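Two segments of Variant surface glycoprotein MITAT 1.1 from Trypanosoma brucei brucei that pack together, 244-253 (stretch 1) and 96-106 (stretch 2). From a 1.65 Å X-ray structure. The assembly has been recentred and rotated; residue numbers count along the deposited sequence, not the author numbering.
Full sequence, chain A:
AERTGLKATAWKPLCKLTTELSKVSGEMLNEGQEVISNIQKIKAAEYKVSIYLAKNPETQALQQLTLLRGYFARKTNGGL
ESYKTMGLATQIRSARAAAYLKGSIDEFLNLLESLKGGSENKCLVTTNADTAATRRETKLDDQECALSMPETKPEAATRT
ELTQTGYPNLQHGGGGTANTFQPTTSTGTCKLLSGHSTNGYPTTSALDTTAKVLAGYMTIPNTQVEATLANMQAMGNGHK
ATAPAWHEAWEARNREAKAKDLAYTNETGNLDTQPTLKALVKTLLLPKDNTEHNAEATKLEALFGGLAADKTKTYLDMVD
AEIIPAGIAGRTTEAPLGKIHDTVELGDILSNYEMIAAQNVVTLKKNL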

# COMPACT_ATOMS: atom_id res chain seq x y z
N PRO A 244 -21.00 1.39 -5.47
CA PRO A 244 -19.74 2.11 -5.17
C PRO A 244 -18.52 1.21 -5.09
O PRO A 244 -17.47 1.65 -5.51
CB PRO A 244 -20.00 2.82 -3.82
CG PRO A 244 -21.18 2.16 -3.31
CD PRO A 244 -22.04 1.69 -4.45
N ALA A 245 -18.58 0.05 -4.44
CA ALA A 245 -17.37 -0.77 -4.36
C ALA A 245 -16.84 -1.17 -5.74
O ALA A 245 -15.61 -1.32 -5.92
CB ALA A 245 -17.57 -2.00 -3.50
N TRP A 246 -17.75 -1.39 -6.71
CA TRP A 246 -17.38 -1.75 -8.08
C TRP A 246 -16.78 -0.57 -8.81
O TRP A 246 -15.77 -0.71 -9.46
CB TRP A 246 -18.59 -2.25 -8.85
CG TRP A 246 -19.17 -3.49 -8.24
CD1 TRP A 246 -20.06 -3.59 -7.22
CD2 TRP A 246 -18.97 -4.82 -8.71
NE1 TRP A 246 -20.41 -4.90 -7.02
CE2 TRP A 246 -19.77 -5.67 -7.93
CE3 TRP A 246 -18.18 -5.38 -9.69
CZ2 TRP A 246 -19.77 -7.08 -8.12
CZ3 TRP A 246 -18.18 -6.75 -9.87
CH2 TRP A 246 -18.96 -7.58 -9.11
N HIS A 247 -17.37 0.60 -8.64
CA HIS A 247 -16.77 1.80 -9.21
C HIS A 247 -15.40 2.04 -8.60
O HIS A 247 -14.47 2.38 -9.33
CB HIS A 247 -17.64 3.01 -8.89
CG HIS A 247 -17.11 4.26 -9.49
ND1 HIS A 247 -16.11 4.98 -8.91
CD2 HIS A 247 -17.36 4.85 -10.68
CE1 HIS A 247 -15.79 6.01 -9.70
NE2 HIS A 247 -16.58 5.98 -10.74
N GLU A 248 -15.25 1.85 -7.28
CA GLU A 248 -14.02 2.13 -6.62
C GLU A 248 -12.87 1.21 -7.06
O GLU A 248 -11.78 1.68 -7.36
CB GLU A 248 -14.19 2.08 -5.10
CG GLU A 248 -12.88 2.25 -4.35
CD GLU A 248 -12.22 3.62 -4.47
OE1 GLU A 248 -12.78 4.58 -5.03
OE2 GLU A 248 -11.10 3.74 -3.97
N ALA A 249 -13.11 -0.11 -7.17
CA ALA A 249 -12.05 -1.00 -7.70
C ALA A 249 -11.68 -0.64 -9.13
O ALA A 249 -10.52 -0.68 -9.47
CB ALA A 249 -12.42 -2.44 -7.62
N TRP A 250 -12.67 -0.29 -9.94
CA TRP A 250 -12.39 0.07 -11.30
C TRP A 250 -11.55 1.32 -11.46
O TRP A 250 -10.52 1.32 -12.17
CB TRP A 250 -13.70 0.16 -12.09
CG TRP A 250 -13.61 0.77 -13.42
CD1 TRP A 250 -13.11 0.21 -14.54
CD2 TRP A 250 -14.14 2.04 -13.78
NE1 TRP A 250 -13.27 1.11 -15.61
CE2 TRP A 250 -13.86 2.25 -15.15
CE3 TRP A 250 -14.74 3.06 -13.05
CZ2 TRP A 250 -14.22 3.43 -15.84
CZ3 TRP A 250 -15.14 4.24 -13.72
CH2 TRP A 250 -14.82 4.42 -15.10
N GLU A 251 -12.00 2.38 -10.84
CA GLU A 251 -11.28 3.66 -10.88
C GLU A 251 -9.91 3.54 -10.23
O GLU A 251 -8.91 4.01 -10.79
CB GLU A 251 -12.09 4.74 -10.21
CG GLU A 251 -11.40 6.08 -10.24
CD GLU A 251 -12.28 7.22 -9.79
OE1 GLU A 251 -13.12 7.69 -10.63
OE2 GLU A 251 -12.17 7.60 -8.61
N ALA A 252 -9.82 2.86 -9.08
CA ALA A 252 -8.53 2.76 -8.43
C ALA A 252 -7.56 1.97 -9.31
O ALA A 252 -6.38 2.27 -9.38
CB ALA A 252 -8.67 2.08 -7.09
N ARG A 253 -8.06 0.92 -9.97
CA ARG A 253 -7.16 0.19 -10.82
C ARG A 253 -6.63 1.07 -11.95
O ARG A 253 -5.43 1.06 -12.28
CB ARG A 253 -7.83 -1.10 -11.35
CG ARG A 253 -6.76 -2.14 -11.70
CD ARG A 253 -7.29 -3.40 -12.24
NE ARG A 253 -6.28 -4.45 -12.14
CZ ARG A 253 -6.42 -5.66 -12.68
NH1 ARG A 253 -7.53 -5.98 -13.41
NH2 ARG A 253 -5.46 -6.58 -12.42
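Stretch 2, residues 96-106: RAAAYLKGSID

Residues 96-106 form an uninterrupted α-helical segment, part of a longer helix, that packs against the helix of residues 244-253. The two run in roughly opposite directions, with an angle of 149° between their N-to-C vectors (signed crossing angle -149°), and their axes approach to 8.3 Å. The register reflects this polarity: the CA atoms of Ala 97 and Ala 249 lie 4.7 Å apart, and those of Leu 101 and Ala 245 5.8 Å, so one turn forward in stretch 2 corresponds to one turn back in stretch 1. Small side chains at the crossing accompany this close approach, and the contact buries 433 Å² in total.

Arg 96 opens the segment. Its CB points sideways, but with chi1 in p and chi2 at 94° the chain bends so that its end comes nearer to stretch 1. There NH1 donates to OE2 of Glu 248 at 2.8 Å and NH2 donates to the same oxygen at 3.1 Å, a salt bridge in which the carboxylate oxygen lies at the edge of the guanidinium, near its plane.

Ala 97 follows at the tightest part of the backbone packing. Its CB points toward stretch 1, reaching CA of Ala 249 at 3.7 Å, CG of Glu 248 at 3.8 Å and CB of Ala 252 at 4.1 Å. Its carbonyl takes part in a water bridge: one water donates to Ala 97 O at 2.9 Å and to Ala 245 O at 2.8 Å, linking the two backbones. Ala 98 turns sideways and contributes little, while Ala 99 is out of reach.

One turn on from Arg 96, Tyr 100 directs its CB toward stretch 1 and brings CD2 to 4.0 Å from CB of Ala 245. Leu 101, with chi1 in t and chi2 in p, has the largest area covered by the other stretch. Its CD1 lies over one face of the Trp 246 indole, 3.7 Å from the centroid of the five-membered ring and only 13° off its normal, a CH-pi contact, while CD2 meets CB of Ala 249 at 4.0 Å.

Lys 102, Gly 103 and Ser 104 make no contact with stretch 1. The last contact belongs to Ile 105, whose CB points sideways but whose CD1 reaches CH2 of Trp 246 at 4.0 Å. Asp 106 is again out of reach.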

# COMPACT_ATOMS: atom_id res chain seq x y z
N ARG A 96 -6.66 -2.13 -1.66
CA ARG A 96 -7.77 -2.26 -0.70
C ARG A 96 -9.10 -2.25 -1.43
O ARG A 96 -10.07 -2.88 -0.95
CB ARG A 96 -7.70 -1.21 0.39
CG ARG A 96 -8.03 0.22 0.01
CD ARG A 96 -9.49 0.45 0.31
NE ARG A 96 -9.99 1.85 0.21
CZ ARG A 96 -10.32 2.44 -0.92
NH1 ARG A 96 -10.03 1.93 -2.13
NH2 ARG A 96 -10.89 3.63 -0.88
N ALA A 97 -9.17 -1.59 -2.58
CA ALA A 97 -10.44 -1.54 -3.32
C ALA A 97 -10.72 -2.93 -3.86
O ALA A 97 -11.87 -3.47 -3.74
CB ALA A 97 -10.33 -0.59 -4.45
N ALA A 98 -9.69 -3.52 -4.43
CA ALA A 98 -9.85 -4.90 -4.96
C ALA A 98 -10.19 -5.89 -3.85
O ALA A 98 -11.11 -6.72 -4.02
CB ALA A 98 -8.57 -5.36 -5.69
N ALA A 99 -9.49 -5.76 -2.70
CA ALA A 99 -9.70 -6.67 -1.62
C ALA A 99 -11.10 -6.51 -1.03
O ALA A 99 -11.77 -7.48 -0.72
CB ALA A 99 -8.63 -6.48 -0.58
N TYR A 100 -11.59 -5.26 -0.93
CA TYR A 100 -12.93 -5.04 -0.36
C TYR A 100 -14.02 -5.64 -1.23
O TYR A 100 -14.92 -6.36 -0.75
CB TYR A 100 -13.14 -3.52 -0.22
CG TYR A 100 -14.45 -3.12 0.42
CD1 TYR A 100 -14.89 -3.65 1.67
CD2 TYR A 100 -15.30 -2.24 -0.22
CE1 TYR A 100 -16.05 -3.26 2.24
CE2 TYR A 100 -16.50 -1.82 0.36
CZ TYR A 100 -16.90 -2.35 1.58
OH TYR A 100 -18.09 -1.98 2.13
N LEU A 101 -13.96 -5.35 -2.53
CA LEU A 101 -14.89 -5.94 -3.51
C LEU A 101 -14.79 -7.47 -3.51
O LEU A 101 -15.85 -8.16 -3.45
CB LEU A 101 -14.66 -5.33 -4.89
CG LEU A 101 -15.51 -5.96 -5.96
CD1 LEU A 101 -16.96 -5.71 -5.68
CD2 LEU A 101 -15.10 -5.38 -7.33
N LYS A 102 -13.57 -8.02 -3.47
CA LYS A 102 -13.38 -9.46 -3.42
C LYS A 102 -14.00 -10.07 -2.20
O LYS A 102 -14.63 -11.18 -2.25
CB LYS A 102 -11.91 -9.77 -3.48
CG LYS A 102 -11.64 -11.23 -3.45
CD LYS A 102 -10.23 -11.55 -3.82
CE LYS A 102 -9.70 -12.87 -3.28
NZ LYS A 102 -10.55 -14.07 -3.62
N GLY A 103 -13.92 -9.35 -1.06
CA GLY A 103 -14.52 -9.90 0.18
C GLY A 103 -16.00 -10.04 0.08
O GLY A 103 -16.59 -11.02 0.57
N SER A 104 -16.68 -9.09 -0.56
CA SER A 104 -18.09 -9.21 -0.72
C SER A 104 -18.49 -10.28 -1.73
O SER A 104 -19.43 -11.07 -1.47
CB SER A 104 -18.75 -7.89 -1.20
OG SER A 104 -18.44 -6.81 -0.22
N ILE A 105 -17.79 -10.34 -2.88
CA ILE A 105 -18.03 -11.40 -3.84
C ILE A 105 -17.85 -12.77 -3.17
O ILE A 105 -18.70 -13.64 -3.31
CB ILE A 105 -17.11 -11.28 -5.04
CG1 ILE A 105 -17.49 -9.97 -5.79
CG2 ILE A 105 -17.20 -12.51 -5.92
CD1 ILE A 105 -16.45 -9.65 -6.85
N ASP A 106 -16.76 -12.96 -2.45
CA ASP A 106 -16.48 -14.28 -1.89
C ASP A 106 -17.57 -14.67 -0.87
O ASP A 106 -17.99 -15.83 -0.75
CB ASP A 106 -15.07 -14.32 -1.28
CG ASP A 106 -13.95 -14.32 -2.32
OD1 ASP A 106 -14.27 -14.35 -3.55
OD2 ASP A 106 -12.76 -14.31 -1.88
O HOH W 1 -13.96 -1.42 -3.64